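Local coordinates for protein aspartokinase (Clostridium acetobutylicum, PDB 3TVI) that probably catalyses the ATP-dependent phosphorylation of the beta-carboxyl group of L-aspartate, the opening step of lysine, threonine and methionine synthesis, at residues A40-R44 with Q77-E81; S17-K21 with I82-L86; L54-C58 with V71-I75; A113-Y118 with P169-G173; D209-F213 with I263-K268. One frame throughout, in Å; residues are numbered along the deposited sequence.

Interaction 1: residues A40-R44 with Q77-E81; sequences APGKR and QRYTE
Arg-78, on helix 69-85, reaches across to the loop 40-44 and lies between Pro-41 and Arg-44, which cover opposite faces of its guanidinium. On the apolar side, Pro-41 CB sits 3.7 Å from Arg-78 NH2, offset toward the rim of the group. The pyrrolidine ring also meets the phenol of the next helix residue: Pro-41 CD lies 4.0 Å from Tyr-79 CZ, the two side chains crossing at about a right angle. Tyr-79 OH is hydrogen-bonded to Gly-116 O, which ties this aromatic to helix 109-127.

On the charged side, Arg-44 and Arg-78 run past each other in opposite directions with their guanidinium planes 31° apart, Arg-44 CZ being 3.5 Å from Arg-78 CZ. Two like charges lie close, offset and not parallel; the exact spacing is doubtful at this resolution. Asp-48, in a salt bridge with Arg-44 NH1, probably offsets part of the charge; Arg-78 NH1 is held by a hydrogen bond to Ala-15 O. A bend at chi2 (81°) brings the Arg-78 head into place after CG leaves anti to the backbone N (chi1 -169°).

The third kind of contact is polar and not a hydrogen bond. Gly-42 O stands at the edge of the Arg-78 guanidinium, in its plane and 2.9 Å from NH2, but the angle is poor.

Gly-42 is joined through its backbone to Gly-11, a predicted ATP-binding residue, and Ala-40 touches Glu-117 and Thr-52, predicted substrate residues. The loop following strand 33-38 thereby borders the probable active site of the amino acid kinase fold, with helix 69-85 packed behind it.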
# COMPACT_ATOMS: atom_id res chain seq x y z
N ALA B 40 -17.15 20.55 30.82
CA ALA B 40 -17.32 21.96 31.15
C ALA B 40 -18.32 22.54 30.17
O ALA B 40 -18.51 21.98 29.09
CB ALA B 40 -16.00 22.70 31.06
N PRO B 41 -18.95 23.67 30.52
CA PRO B 41 -19.99 24.20 29.65
C PRO B 41 -19.53 24.46 28.22
O PRO B 41 -18.55 25.17 27.98
CB PRO B 41 -20.39 25.51 30.35
CG PRO B 41 -20.07 25.28 31.78
CD PRO B 41 -18.80 24.48 31.74
N GLY B 42 -20.27 23.88 27.28
CA GLY B 42 -20.01 24.09 25.87
C GLY B 42 -20.41 25.47 25.43
O GLY B 42 -21.13 26.16 26.13
N LYS B 43 -19.94 25.87 24.25
CA LYS B 43 -20.27 27.17 23.70
C LYS B 43 -21.74 27.09 23.30
O LYS B 43 -22.20 26.06 22.82
CB LYS B 43 -19.41 27.53 22.49
CG LYS B 43 -17.98 27.01 22.55
CD LYS B 43 -16.99 27.92 21.84
CE LYS B 43 -17.33 28.13 20.37
NZ LYS B 43 -16.21 28.83 19.69
N ARG B 44 -22.47 28.17 23.53
CA ARG B 44 -23.90 28.18 23.23
C ARG B 44 -24.19 28.82 21.88
O ARG B 44 -25.30 28.69 21.37
CB ARG B 44 -24.71 28.82 24.38
CG ARG B 44 -24.13 30.07 25.02
CD ARG B 44 -24.30 30.01 26.53
NE ARG B 44 -24.09 31.30 27.20
CZ ARG B 44 -22.90 31.84 27.44
NH1 ARG B 44 -21.78 31.24 27.07
NH2 ARG B 44 -22.83 33.01 28.06
N GLN B 77 -19.71 34.97 36.09
CA GLN B 77 -20.94 35.37 35.45
C GLN B 77 -21.62 34.17 34.80
O GLN B 77 -22.82 33.97 34.98
CB GLN B 77 -20.66 36.44 34.40
CG GLN B 77 -21.88 36.90 33.64
CD GLN B 77 -21.64 38.21 32.92
OE1 GLN B 77 -20.82 39.04 33.35
NE2 GLN B 77 -22.37 38.42 31.82
N ARG B 78 -20.84 33.37 34.08
CA ARG B 78 -21.35 32.17 33.43
C ARG B 78 -21.94 31.21 34.44
O ARG B 78 -23.04 30.69 34.25
CB ARG B 78 -20.24 31.46 32.67
CG ARG B 78 -20.70 30.35 31.74
CD ARG B 78 -21.19 30.92 30.42
NE ARG B 78 -21.12 29.91 29.38
CZ ARG B 78 -22.02 28.97 29.18
NH1 ARG B 78 -23.11 28.89 29.93
NH2 ARG B 78 -21.84 28.10 28.19
N TYR B 79 -21.19 30.96 35.51
CA TYR B 79 -21.58 29.97 36.50
C TYR B 79 -22.64 30.48 37.49
O TYR B 79 -23.40 29.67 38.03
CB TYR B 79 -20.36 29.46 37.27
CG TYR B 79 -19.62 28.35 36.56
CD1 TYR B 79 -18.50 28.62 35.77
CD2 TYR B 79 -20.02 27.03 36.69
CE1 TYR B 79 -17.82 27.60 35.13
CE2 TYR B 79 -19.33 26.00 36.05
CZ TYR B 79 -18.24 26.29 35.27
OH TYR B 79 -17.56 25.29 34.64
N THR B 80 -22.71 31.78 37.76
CA THR B 80 -23.72 32.24 38.70
C THR B 80 -25.08 32.28 38.01
O THR B 80 -26.09 31.96 38.63
CB THR B 80 -23.41 33.62 39.34
OG1 THR B 80 -23.64 34.66 38.39
CG2 THR B 80 -21.98 33.67 39.88
N GLU B 81 -25.13 32.65 36.74
CA GLU B 81 -26.39 32.61 35.99
C GLU B 81 -26.99 31.21 35.99
O GLU B 81 -28.20 31.06 36.10
CB GLU B 81 -26.21 33.09 34.55
CG GLU B 81 -25.99 34.59 34.44
CD GLU B 81 -25.52 35.03 33.07
OE1 GLU B 81 -25.37 34.18 32.16
OE2 GLU B 81 -25.29 36.25 32.90

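Interaction 2: residues S17-K21 with I82-L86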
# COMPACT_ATOMS: atom_id res chain seq x y z
N SER B 17 -28.52 26.49 31.66
CA SER B 17 -29.40 25.98 32.70
C SER B 17 -30.41 25.00 32.15
O SER B 17 -30.72 24.01 32.79
CB SER B 17 -30.11 27.14 33.42
OG SER B 17 -31.27 27.57 32.71
N ASN B 18 -30.91 25.28 30.95
CA ASN B 18 -31.91 24.41 30.32
C ASN B 18 -31.37 23.00 30.10
O ASN B 18 -32.07 22.03 30.38
CB ASN B 18 -32.38 24.96 28.98
CG ASN B 18 -32.94 26.36 29.08
OD1 ASN B 18 -33.41 26.79 30.14
ND2 ASN B 18 -32.88 27.09 27.98
N GLN B 19 -30.14 22.89 29.61
CA GLN B 19 -29.54 21.59 29.36
C GLN B 19 -29.40 20.81 30.65
O GLN B 19 -29.64 19.61 30.68
CB GLN B 19 -28.17 21.72 28.69
CG GLN B 19 -28.18 22.49 27.39
CD GLN B 19 -29.34 22.10 26.49
OE1 GLN B 19 -29.26 21.11 25.75
NE2 GLN B 19 -30.42 22.86 26.57
N PHE B 20 -28.99 21.50 31.71
CA PHE B 20 -28.89 20.88 33.03
C PHE B 20 -30.22 20.24 33.44
O PHE B 20 -30.23 19.16 34.03
CB PHE B 20 -28.51 21.90 34.09
CG PHE B 20 -27.04 22.17 34.19
CD1 PHE B 20 -26.31 21.73 35.29
CD2 PHE B 20 -26.39 22.91 33.23
CE1 PHE B 20 -24.97 22.00 35.41
CE2 PHE B 20 -25.05 23.20 33.34
CZ PHE B 20 -24.34 22.74 34.43
N LYS B 21 -31.33 20.90 33.15
CA LYS B 21 -32.63 20.32 33.47
C LYS B 21 -32.78 19.02 32.69
O LYS B 21 -33.33 18.06 33.22
CB LYS B 21 -33.78 21.26 33.14
CG LYS B 21 -33.75 22.54 33.96
CD LYS B 21 -35.02 23.36 33.80
CE LYS B 21 -34.94 24.63 34.62
NZ LYS B 21 -36.27 25.27 34.75
N ILE B 82 -26.13 30.20 35.91
CA ILE B 82 -26.56 28.82 35.82
C ILE B 82 -27.18 28.33 37.11
O ILE B 82 -28.28 27.77 37.10
CB ILE B 82 -25.38 27.88 35.48
CG1 ILE B 82 -25.01 28.02 34.00
CG2 ILE B 82 -25.74 26.44 35.78
CD1 ILE B 82 -23.72 27.32 33.64
N VAL B 83 -26.46 28.52 38.21
CA VAL B 83 -26.93 28.05 39.52
C VAL B 83 -28.09 28.93 40.01
O VAL B 83 -28.91 28.49 40.81
CB VAL B 83 -25.76 27.97 40.55
CG1 VAL B 83 -25.07 29.31 40.71
CG2 VAL B 83 -26.25 27.47 41.91
N SER B 84 -28.16 30.15 39.50
CA SER B 84 -29.27 31.04 39.78
C SER B 84 -30.53 30.57 39.07
O SER B 84 -31.55 30.31 39.72
CB SER B 84 -28.93 32.46 39.32
OG SER B 84 -30.08 33.27 39.32
N GLU B 85 -30.46 30.48 37.75
CA GLU B 85 -31.59 30.02 36.92
C GLU B 85 -32.10 28.66 37.36
O GLU B 85 -33.29 28.40 37.28
CB GLU B 85 -31.18 29.94 35.45
CG GLU B 85 -31.02 31.29 34.76
CD GLU B 85 -30.03 31.26 33.61
OE1 GLU B 85 -29.73 30.17 33.06
OE2 GLU B 85 -29.52 32.35 33.25
N LEU B 86 -31.20 27.79 37.80
CA LEU B 86 -31.60 26.49 38.36
C LEU B 86 -32.10 26.64 39.79
O LEU B 86 -32.73 25.74 40.33
CB LEU B 86 -30.44 25.48 38.32
CG LEU B 86 -30.30 24.59 37.09
CD1 LEU B 86 -31.03 25.14 35.88
CD2 LEU B 86 -28.83 24.34 36.79
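Ile-82 presents its CG2 methyl to one face of the Phe-20 ring, 4.2 Å from the centroid and 16° off the ring normal, a CH-pi contact in which the two side chains cross at about a right angle. With CG1 placed beside the backbone N (chi1 -75°), CG2 is the branch left anti to that nitrogen, and it makes this approach. Leu-86 meets the same aromatic residue nearer its root: CD2 lies 3.7 Å from Phe-20 CB and comes obliquely to the ring. Its other methyl, CD1, is lodged by Ser-17 CB and O, while the extended Lys-21 chain passes Leu-86 in the opposite direction, Lys-21 CE being 4.1 Å from Leu-86 CD1. The polar rim is thin. Ser-17 OG donates a weak hydrogen bond of 3.0 Å to Glu-85 OE1, on the exposed side of the interface.

Beyond the two segments, Phe-20 also packs on Asn-120 and Leu-124, and Leu-86 on Tyr-127, all of helix 109-127. The C-terminal part of helix 69-85 is thus joined to the start of helix 17-28, the helix that follows strand 5-9 and its glycine-rich loop in the amino acid kinase fold.

Interaction 3: residues L54-C58 with V71-I75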
# COMPACT_ATOMS: atom_id res chain seq x y z
N LEU B 54 -10.93 30.30 28.48
CA LEU B 54 -10.84 31.50 29.32
C LEU B 54 -10.08 31.22 30.61
O LEU B 54 -9.31 32.06 31.07
CB LEU B 54 -12.23 32.08 29.63
CG LEU B 54 -12.59 33.31 28.78
CD1 LEU B 54 -12.40 33.02 27.29
CD2 LEU B 54 -14.01 33.78 29.08
N LEU B 55 -10.29 30.03 31.18
CA LEU B 55 -9.48 29.61 32.31
C LEU B 55 -7.98 29.70 31.96
O LEU B 55 -7.26 30.50 32.55
CB LEU B 55 -9.87 28.21 32.81
CG LEU B 55 -11.13 28.16 33.68
CD1 LEU B 55 -11.48 26.74 34.09
CD2 LEU B 55 -10.97 29.04 34.90
N TYR B 56 -7.54 28.93 30.96
CA TYR B 56 -6.15 29.02 30.50
C TYR B 56 -5.69 30.47 30.43
O TYR B 56 -4.57 30.79 30.84
CB TYR B 56 -5.97 28.41 29.11
CG TYR B 56 -5.84 26.91 29.06
CD1 TYR B 56 -4.85 26.25 29.79
CD2 TYR B 56 -6.69 26.15 28.28
CE1 TYR B 56 -4.72 24.87 29.73
CE2 TYR B 56 -6.57 24.77 28.21
CZ TYR B 56 -5.58 24.13 28.94
OH TYR B 56 -5.47 22.75 28.87
N LEU B 57 -6.53 31.34 29.88
CA LEU B 57 -6.15 32.73 29.70
C LEU B 57 -5.86 33.41 31.04
O LEU B 57 -4.93 34.23 31.13
CB LEU B 57 -7.20 33.50 28.90
CG LEU B 57 -6.91 34.98 28.70
CD1 LEU B 57 -5.50 35.19 28.19
CD2 LEU B 57 -7.91 35.61 27.75
N CYS B 58 -6.62 33.09 32.08
CA CYS B 58 -6.31 33.61 33.41
C CYS B 58 -4.88 33.24 33.79
O CYS B 58 -4.08 34.10 34.14
CB CYS B 58 -7.29 33.09 34.46
SG CYS B 58 -9.01 33.44 34.06
N VAL B 71 -11.51 38.98 33.10
CA VAL B 71 -11.74 37.63 32.55
C VAL B 71 -12.60 36.80 33.49
O VAL B 71 -13.61 36.23 33.09
CB VAL B 71 -10.42 36.88 32.31
CG1 VAL B 71 -10.68 35.45 31.87
CG2 VAL B 71 -9.57 37.59 31.27
N PHE B 72 -12.20 36.74 34.75
CA PHE B 72 -12.89 35.92 35.73
C PHE B 72 -14.33 36.38 36.00
O PHE B 72 -15.13 35.60 36.51
CB PHE B 72 -12.11 35.87 37.04
CG PHE B 72 -12.37 34.64 37.85
CD1 PHE B 72 -11.78 33.43 37.49
CD2 PHE B 72 -13.19 34.68 38.95
CE1 PHE B 72 -12.02 32.28 38.23
CE2 PHE B 72 -13.43 33.53 39.70
CZ PHE B 72 -12.84 32.33 39.33
N LYS B 73 -14.64 37.64 35.68
CA LYS B 73 -16.03 38.10 35.72
C LYS B 73 -16.87 37.14 34.90
O LYS B 73 -17.82 36.53 35.41
CB LYS B 73 -16.16 39.51 35.14
CG LYS B 73 -15.70 40.62 36.06
CD LYS B 73 -16.86 41.35 36.74
CE LYS B 73 -17.50 42.38 35.81
NZ LYS B 73 -18.32 43.38 36.56
N LEU B 74 -16.49 36.98 33.64
CA LEU B 74 -17.26 36.20 32.69
C LEU B 74 -17.43 34.77 33.16
O LEU B 74 -18.49 34.17 32.95
CB LEU B 74 -16.61 36.24 31.32
CG LEU B 74 -16.57 37.62 30.67
CD1 LEU B 74 -15.79 37.60 29.36
CD2 LEU B 74 -17.99 38.11 30.44
N ILE B 75 -16.41 34.22 33.81
CA ILE B 75 -16.51 32.85 34.30
C ILE B 75 -17.55 32.79 35.40
O ILE B 75 -18.51 32.03 35.32
CB ILE B 75 -15.17 32.32 34.82
CG1 ILE B 75 -14.20 32.13 33.66
CG2 ILE B 75 -15.39 31.00 35.53
CD1 ILE B 75 -12.79 31.77 34.07
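Leu-54 O accepts the helical hydrogen bond of Cys-58 N at 3.1 Å, and Val-71 CG1 of the facing helix rests 3.7 Å from that same carbonyl oxygen. The methyl thus touches an oxygen already bonded within helix 51-63, the helix that carries Thr-52, a predicted substrate-binding residue. It also touches Cys-58: SG stands 3.4 Å from Val-71 CG1, the branch lying anti to the backbone N (chi1 174°).

Cys-58 SG is the point where several apolar groups of helix 69-85 converge. Besides Val-71 it meets Ile-75 CD1 at 4.1 Å and approaches the edge of the Phe-72 ring, near its plane, 4.4 Å from Phe-72 CD1. Ile-75, its CG1 anti to the carbonyl carbon, sends CD1 between Cys-58 and Leu-55; there the Leu-55 and Ile-75 side chains cross at about a right angle, Leu-55 CD2 to Ile-75 CD1. Leu-54 CD2 also lies 4.2 Å from Leu-74 CB, and Leu-57 CD2 touches Val-71 CG2.

The two segments run nearly antiparallel, at 148°, with their axes 9.8 Å apart at closest approach. Further helices add to the packing: Phe-72 and Ile-75 lie on Leu-96 of helix 92-104, and Leu-55 on Arg-115 of helix 109-127. Tyr-49 lies against Leu-54 and Leu-74.

Side chains bring hydrocarbon and one sulfur to the interface, so the helical hairpin of 51-63 and 69-85 is held here by shape and by removal of apolar surface from water. The backbone hydrogen bonds of these two segments run along each helix, leaving the contact between them to nonpolar packing.

Interaction 4: residues A113-Y118 with P169-G173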
# COMPACT_ATOMS: atom_id res chain seq x y z
N ALA B 113 -7.17 25.04 34.04
CA ALA B 113 -8.12 24.62 33.00
C ALA B 113 -9.07 23.51 33.46
O ALA B 113 -10.18 23.38 32.93
CB ALA B 113 -7.36 24.19 31.75
N SER B 114 -8.64 22.73 34.45
CA SER B 114 -9.47 21.63 34.95
C SER B 114 -10.66 22.11 35.79
O SER B 114 -11.54 21.31 36.09
CB SER B 114 -8.62 20.66 35.77
OG SER B 114 -7.90 21.36 36.77
N ARG B 115 -10.69 23.39 36.16
CA ARG B 115 -11.75 23.90 37.04
C ARG B 115 -13.11 24.05 36.36
O ARG B 115 -14.14 24.12 37.03
CB ARG B 115 -11.31 25.20 37.72
CG ARG B 115 -10.71 25.00 39.11
CD ARG B 115 -9.68 23.88 39.16
NE ARG B 115 -9.91 22.95 40.27
CZ ARG B 115 -9.57 21.66 40.28
NH1 ARG B 115 -8.99 21.09 39.23
NH2 ARG B 115 -9.83 20.91 41.35
N GLY B 116 -13.14 24.08 35.03
CA GLY B 116 -14.42 24.04 34.32
C GLY B 116 -15.23 22.80 34.67
O GLY B 116 -16.44 22.88 34.86
N GLU B 117 -14.55 21.67 34.77
CA GLU B 117 -15.21 20.38 35.00
C GLU B 117 -15.55 20.28 36.48
O GLU B 117 -16.66 19.91 36.85
CB GLU B 117 -14.32 19.20 34.60
CG GLU B 117 -13.18 19.50 33.64
CD GLU B 117 -13.63 19.97 32.27
OE1 GLU B 117 -14.84 19.83 31.98
OE2 GLU B 117 -12.79 20.47 31.48
N TYR B 118 -14.57 20.62 37.31
CA TYR B 118 -14.74 20.72 38.77
C TYR B 118 -15.99 21.53 39.17
O TYR B 118 -16.80 21.05 39.97
CB TYR B 118 -13.48 21.35 39.40
CG TYR B 118 -13.59 21.58 40.89
CD1 TYR B 118 -13.28 20.58 41.79
CD2 TYR B 118 -14.03 22.80 41.39
CE1 TYR B 118 -13.39 20.78 43.15
CE2 TYR B 118 -14.14 23.01 42.75
CZ TYR B 118 -13.82 22.00 43.63
OH TYR B 118 -13.94 22.20 44.99
N PRO B 169 -15.99 14.71 38.69
CA PRO B 169 -15.66 15.64 37.61
C PRO B 169 -14.70 14.97 36.65
O PRO B 169 -14.12 13.94 36.98
CB PRO B 169 -15.01 16.81 38.34
CG PRO B 169 -14.38 16.19 39.54
CD PRO B 169 -15.23 15.00 39.91
N GLY B 170 -14.53 15.56 35.47
CA GLY B 170 -14.07 14.79 34.34
C GLY B 170 -12.59 14.72 34.10
O GLY B 170 -11.94 13.68 34.33
N PHE B 171 -12.04 15.85 33.69
CA PHE B 171 -11.00 15.86 32.66
C PHE B 171 -9.58 15.78 33.22
O PHE B 171 -8.62 16.06 32.51
CB PHE B 171 -11.33 17.10 31.80
CG PHE B 171 -10.19 17.77 31.11
CD1 PHE B 171 -9.48 17.14 30.12
CD2 PHE B 171 -9.93 19.11 31.36
CE1 PHE B 171 -8.46 17.80 29.44
CE2 PHE B 171 -8.93 19.78 30.69
CZ PHE B 171 -8.19 19.12 29.73
N TYR B 172 -9.44 15.33 34.46
CA TYR B 172 -8.17 15.41 35.17
C TYR B 172 -8.06 14.38 36.29
O TYR B 172 -9.00 13.64 36.57
CB TYR B 172 -8.00 16.80 35.77
CG TYR B 172 -8.91 17.07 36.94
CD1 TYR B 172 -8.47 16.86 38.24
CD2 TYR B 172 -10.20 17.54 36.75
CE1 TYR B 172 -9.31 17.10 39.32
CE2 TYR B 172 -11.04 17.79 37.83
CZ TYR B 172 -10.59 17.56 39.10
OH TYR B 172 -11.42 17.81 40.16
N GLY B 173 -6.89 14.36 36.92
CA GLY B 173 -6.60 13.51 38.08
C GLY B 173 -5.35 14.02 38.78
O GLY B 173 -4.90 15.14 38.52
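Tyr-172, Glu-117 and Phe-171 bury most of the surface where helix 109-127 of the amino acid kinase fold meets the turn leading into the beta hairpin 172-174/180-182. Tyr-172 packs on the helix: Ser-114 CB is 3.6 Å from its CD2, while Arg-115 NH1 stands over one face toward the rim. The off-centre cation-pi contact has Arg-115 CZ 4.9 Å from the Tyr-172 ring centroid, 30° off its normal. Tyr-172 OH sits at the edge of the Tyr-118 ring, 3.7 Å from CD1, and is hydrogen-bonded to Asp-134.

Glu-117, predicted to bind substrate, sets CG at the edge of the Phe-171 ring, in its plane, 3.5 Å from Phe-171 CB; the bend at chi2 (-64°) then turns the carboxylate to the ring, OE2 near Phe-171 CD2, with the two planes 83° apart. Glu-117 CB lies 3.7 Å from Gly-170 N, and Pro-169 CB closes the other end of the turn by packing on Glu-117 O. Thr-52, another predicted substrate residue, touches Glu-117 from helix 51-63.

The Arg-115 head is steadied within its own helix: NH1 donates to Ser-114 OG at 2.7 Å, the oxygen lying in the guanidinium plane.

Interaction 5: residues D209-F213 with I263-K268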
# COMPACT_ATOMS: atom_id res chain seq x y z
N ASP B 209 -25.11 15.12 21.73
CA ASP B 209 -26.19 15.85 21.05
C ASP B 209 -26.62 15.20 19.74
O ASP B 209 -27.18 15.87 18.89
CB ASP B 209 -25.79 17.32 20.82
CG ASP B 209 -24.62 17.47 19.87
OD1 ASP B 209 -23.46 17.41 20.34
OD2 ASP B 209 -24.86 17.67 18.65
N VAL B 210 -26.36 13.90 19.60
CA VAL B 210 -26.77 13.14 18.42
C VAL B 210 -27.22 11.74 18.84
O VAL B 210 -26.59 11.11 19.69
CB VAL B 210 -25.62 12.99 17.40
CG1 VAL B 210 -25.10 14.36 16.99
CG2 VAL B 210 -24.51 12.14 17.98
N SER B 211 -28.31 11.26 18.23
CA SER B 211 -28.91 9.98 18.61
C SER B 211 -28.12 8.76 18.09
O SER B 211 -28.61 7.97 17.29
CB SER B 211 -30.35 9.93 18.12
OG SER B 211 -31.05 11.05 18.61
N GLY B 212 -26.90 8.60 18.59
CA GLY B 212 -26.02 7.55 18.11
C GLY B 212 -25.20 7.99 16.90
O GLY B 212 -25.06 9.18 16.64
N PHE B 213 -24.65 7.01 16.20
CA PHE B 213 -23.98 7.21 14.92
C PHE B 213 -24.89 6.73 13.80
O PHE B 213 -25.73 5.85 14.00
CB PHE B 213 -22.69 6.40 14.88
CG PHE B 213 -21.78 6.64 16.05
CD1 PHE B 213 -21.40 7.94 16.39
CD2 PHE B 213 -21.31 5.59 16.81
CE1 PHE B 213 -20.56 8.17 17.47
CE2 PHE B 213 -20.47 5.81 17.89
CZ PHE B 213 -20.10 7.10 18.22
N ILE B 263 -24.01 5.32 23.04
CA ILE B 263 -24.03 6.72 22.63
C ILE B 263 -25.48 7.16 22.57
O ILE B 263 -26.28 6.56 21.86
CB ILE B 263 -23.35 6.97 21.28
CG1 ILE B 263 -21.86 7.23 21.48
CG2 ILE B 263 -23.92 8.21 20.62
CD1 ILE B 263 -21.12 6.11 22.17
N LYS B 264 -25.82 8.21 23.32
CA LYS B 264 -27.20 8.65 23.47
C LYS B 264 -27.32 10.17 23.32
O LYS B 264 -26.33 10.90 23.40
CB LYS B 264 -27.74 8.18 24.82
CG LYS B 264 -29.07 7.46 24.72
CD LYS B 264 -29.15 6.27 25.66
CE LYS B 264 -30.38 5.40 25.38
NZ LYS B 264 -31.65 6.18 25.41
N ASN B 265 -28.55 10.64 23.07
CA ASN B 265 -28.80 12.07 22.82
C ASN B 265 -29.58 12.77 23.93
O ASN B 265 -30.76 12.49 24.14
CB ASN B 265 -29.55 12.21 21.50
CG ASN B 265 -29.75 13.66 21.09
OD1 ASN B 265 -29.16 14.57 21.67
ND2 ASN B 265 -30.60 13.87 20.08
N THR B 266 -28.93 13.70 24.63
CA THR B 266 -29.54 14.44 25.73
C THR B 266 -30.82 15.15 25.32
O THR B 266 -31.70 15.33 26.15
CB THR B 266 -28.59 15.51 26.32
OG1 THR B 266 -27.32 14.93 26.64
CG2 THR B 266 -29.16 16.12 27.58
N ASN B 267 -30.91 15.57 24.06
CA ASN B 267 -32.08 16.31 23.58
C ASN B 267 -33.21 15.42 23.05
O ASN B 267 -34.31 15.89 22.81
CB ASN B 267 -31.64 17.31 22.52
CG ASN B 267 -30.58 18.27 23.04
OD1 ASN B 267 -29.53 18.44 22.43
ND2 ASN B 267 -30.84 18.88 24.19
N LYS B 268 -32.92 14.13 22.88
CA LYS B 268 -33.91 13.12 22.48
C LYS B 268 -33.56 11.83 23.21
O LYS B 268 -33.01 10.91 22.62
CB LYS B 268 -33.90 12.90 20.97
CG LYS B 268 -34.28 14.12 20.16
CD LYS B 268 -34.58 13.77 18.72
CE LYS B 268 -34.81 15.02 17.88
NZ LYS B 268 -35.75 14.79 16.73
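Asn-265 reaches from the end of strand 261-265 to the loop 209-213 and uses both ends of its amide. ND2 donates to Ser-211 OG at 3.2 Å and 152°, the oxygen tilted 15° from the amide plane. OD1 faces the backbone of Asp-209 and Val-210, 3.3 Å from Asp-209 C. CG anti to the backbone N (chi1 -175°) directs the amide to the loop.

Farther along, the contact becomes apolar. Ile-263 CG2 lies against Gly-212 CA, and its CG1 meets Phe-213 CZ at 3.7 Å, the side chains crossing at about a right angle. At the backbone angles of Gly-212 a CB would run into the preceding carbonyl, so the bare CA suits both the turn and the isoleucine methyl beside it.

Local turns position these groups. Ser-211 is the centre of an inverse gamma turn, with Gly-212 N bonded to Val-210 O at 2.8 Å. Asn-265 OD1 also accepts from Asn-267 N at 3.1 Å, with the donor above the carbonyl plane. This Asx turn accompanies the type I turn from Asn-265 to Lys-268, closed by Lys-268 N to Asn-265 O at 3.0 Å.

In the outer shell, Ser-211 OG is hydrogen-bonded to Asp-271, Val-210 N to Thr-208 OG1, and Asn-267 ND2 to Gln-19. Phe-213 packs on Thr-274 and Ile-276 of strand 274-277.

Strands 203-208 and 261-265 are parallel neighbours, and the loop after strand 203-208 folds over the C-terminal end of strand 261-265. There Asp-209, with Thr-208, belongs to the predicted ATP site of the amino acid kinase fold.

Interactions 1, 2 and 3 all use helix 69-85, at successive places along it: its 71-75 segment meets helix 51-63, its middle the loop 40-44, its last turn helix 17-28. Their chemistry shifts accordingly, from a buried hydrocarbon interface in interaction 3, through closely spaced arginines in interaction 1, to an apolar patch with a weak, exposed polar rim in interaction 2. Interaction 4 is buried and touches both 1 and 3 along helix 109-127. Interaction 5, partly exposed, mixes an asparagine-serine hydrogen bond with isoleucine packing; it lies at the strand ends, joined to interaction 2 by Gln-19 and Asn-267.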